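Long-range contact in heat shock protein-related protein (Deinococcus radiodurans, PDB 4FEI), which probably acts as a small heat shock protein chaperone in the stress response, this chain being its alpha-crystallin domain: residues G3-A8 with G61-E66. Sequence-based numbering, arbitrary orientation.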
loop_
_atom_site.group_PDB
_atom_site.type_symbol
_atom_site.label_atom_id
_atom_site.label_comp_id
_atom_site.label_asym_id
_atom_site.label_seq_id
_atom_site.Cartn_x
_atom_site.Cartn_y
_atom_site.Cartn_z
ATOM N N GLY A 3 1.821 9.097 -10.425
ATOM C CA GLY A 3 0.485 9.723 -10.480
ATOM C C GLY A 3 -0.044 10.326 -9.184
ATOM O O GLY A 3 0.525 10.101 -8.108
ATOM N N PRO A 4 -1.142 11.090 -9.268
ATOM C CA PRO A 4 -1.699 11.696 -8.041
ATOM C C PRO A 4 -2.252 10.587 -7.129
ATOM O O PRO A 4 -2.874 9.633 -7.604
ATOM C CB PRO A 4 -2.845 12.588 -8.553
ATOM C CG PRO A 4 -2.638 12.682 -10.085
ATOM C CD PRO A 4 -1.936 11.416 -10.472
ATOM N N TRP A 5 -2.029 10.741 -5.831
ATOM C CA TRP A 5 -2.303 9.678 -4.877
ATOM C C TRP A 5 -3.640 9.876 -4.159
ATOM O O TRP A 5 -3.866 10.914 -3.498
ATOM C CB TRP A 5 -1.166 9.626 -3.834
ATOM C CG TRP A 5 -1.144 8.380 -3.051
ATOM C CD1 TRP A 5 -1.833 7.217 -3.322
ATOM C CD2 TRP A 5 -0.350 8.120 -1.879
ATOM N NE1 TRP A 5 -1.509 6.258 -2.390
ATOM C CE2 TRP A 5 -0.603 6.789 -1.494
ATOM C CE3 TRP A 5 0.555 8.889 -1.122
ATOM C CZ2 TRP A 5 0.007 6.211 -0.381
ATOM C CZ3 TRP A 5 1.146 8.320 -0.022
ATOM C CH2 TRP A 5 0.866 6.984 0.345
ATOM N N THR A 6 -4.507 8.866 -4.309
ATOM C CA THR A 6 -5.737 8.718 -3.531
ATOM C C THR A 6 -5.730 7.324 -2.879
ATOM O O THR A 6 -6.113 6.338 -3.498
ATOM C CB THR A 6 -6.998 8.969 -4.404
ATOM O OG1 THR A 6 -6.935 10.313 -4.935
ATOM C CG2 THR A 6 -8.328 8.838 -3.589
ATOM N N PRO A 7 -5.269 7.245 -1.615
ATOM C CA PRO A 7 -5.135 5.932 -0.955
ATOM C C PRO A 7 -6.491 5.322 -0.660
ATOM O O PRO A 7 -7.377 6.009 -0.119
ATOM C CB PRO A 7 -4.362 6.245 0.343
ATOM C CG PRO A 7 -4.410 7.725 0.531
ATOM C CD PRO A 7 -4.738 8.365 -0.798
ATOM N N ALA A 8 -6.644 4.046 -1.038
ATOM C CA ALA A 8 -7.887 3.308 -0.880
ATOM C C ALA A 8 -8.300 3.134 0.627
ATOM O O ALA A 8 -7.441 2.886 1.497
ATOM C CB ALA A 8 -7.794 1.975 -1.618
ATOM N N GLY A 61 3.616 11.564 -3.978
ATOM C CA GLY A 61 3.382 12.920 -3.518
ATOM C C GLY A 61 2.357 12.964 -2.395
ATOM O O GLY A 61 2.123 11.955 -1.719
ATOM N N ARG A 62 1.761 14.142 -2.211
ATOM C CA ARG A 62 0.793 14.390 -1.143
ATOM C C ARG A 62 -0.585 13.833 -1.477
ATOM O O ARG A 62 -0.983 13.781 -2.639
ATOM C CB ARG A 62 0.740 15.876 -0.823
ATOM C CG ARG A 62 -0.569 16.398 -0.226
ATOM C CD ARG A 62 -0.553 16.436 1.285
ATOM N NE ARG A 62 -1.572 17.357 1.723
ATOM C CZ ARG A 62 -1.584 17.953 2.903
ATOM N NH1 ARG A 62 -0.608 17.679 3.788
ATOM N NH2 ARG A 62 -2.580 18.782 3.196
ATOM N N PHE A 63 -1.277 13.344 -0.452
ATOM C CA PHE A 63 -2.646 12.901 -0.586
ATOM C C PHE A 63 -3.538 13.627 0.446
ATOM O O PHE A 63 -3.080 13.996 1.521
ATOM C CB PHE A 63 -2.731 11.373 -0.390
ATOM C CG PHE A 63 -2.688 10.926 1.078
ATOM C CD1 PHE A 63 -3.844 10.935 1.889
ATOM C CD2 PHE A 63 -1.508 10.450 1.625
ATOM C CE1 PHE A 63 -3.791 10.509 3.189
ATOM C CE2 PHE A 63 -1.459 10.007 2.945
ATOM C CZ PHE A 63 -2.590 10.047 3.728
ATOM N N VAL A 64 -4.795 13.835 0.085
ATOM C CA VAL A 64 -5.755 14.414 0.979
ATOM C C VAL A 64 -7.098 13.707 0.774
ATOM O O VAL A 64 -7.627 13.686 -0.355
ATOM C CB VAL A 64 -5.942 15.978 0.759
ATOM C CG1 VAL A 64 -6.980 16.539 1.764
ATOM C CG2 VAL A 64 -4.604 16.706 0.833
ATOM N N ARG A 65 -7.638 13.122 1.845
ATOM C CA ARG A 65 -8.997 12.538 1.805
ATOM C C ARG A 65 -9.924 13.128 2.861
ATOM O O ARG A 65 -9.506 13.356 4.005
ATOM C CB ARG A 65 -8.967 11.014 1.886
ATOM C CG ARG A 65 -8.176 10.431 0.750
ATOM C CD ARG A 65 -8.615 9.127 0.387
ATOM N NE ARG A 65 -9.925 9.148 -0.250
ATOM C CZ ARG A 65 -10.618 8.035 -0.458
ATOM N NH1 ARG A 65 -10.090 6.837 -0.105
ATOM N NH2 ARG A 65 -11.816 8.101 -0.993
ATOM N N GLU A 66 -11.157 13.399 2.449
ATOM C CA GLU A 66 -12.224 13.861 3.333
ATOM C C GLU A 66 -13.296 12.749 3.336
ATOM O O GLU A 66 -13.949 12.479 2.300
ATOM C CB GLU A 66 -12.787 15.182 2.835
ATOM C CG GLU A 66 -13.243 16.130 3.892
ATOM C CD GLU A 66 -13.427 17.565 3.367
ATOM O OE1 GLU A 66 -12.815 18.512 3.974
ATOM O OE2 GLU A 66 -14.187 17.763 2.368
HETATM O O HOH W 1 -0.303 12.931 -4.949
HETATM O O HOH W 2 -5.821 11.932 -1.823
#
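Trp-5 meets Phe-63 as an edge-to-face aromatic pair: the edge of Phe-63 turns toward the face of the six-membered indole ring, with centroids 5.2 Å apart and planes at 73°. With CG anti to its backbone N, the Trp-5 indole runs alongside the Phe-63 side chain, pointing the same way. At the indole edge, CE3 lies 3.5 Å from Gly-61 O, close to the ring plane. Two waters join the backbones here, one between Trp-5 N and Arg-62 O, the other between Trp-5 O and Val-64 N. Thr-6 then lays CG2 over one face of the Arg-65 guanidinium, 3.7 Å from NE. Pro-7 crosses Phe-63 at about a right angle, its CG 3.8 Å from the ring centroid and 21° off the normal, a CH-pi contact. Its carbonyl O accepts a bent hydrogen bond from Arg-65 NH1 (2.8 Å, N-H...O 138°), a group that also forms a salt bridge with Glu-57 of the second subunit. An alanine in place of Arg-65 would probably leave Pro-7 O without this donor, that Glu-57 without this charged partner, and Thr-6 CG2 without the guanidinium face it covers. Leu-22 of strand 17-23 touches both rings, so Phe-63, carried by strand 62-68 of the other sheet, faces across the interior with Pro-7 packed on it, consistent with the beta-sandwich of the alpha-crystallin domain.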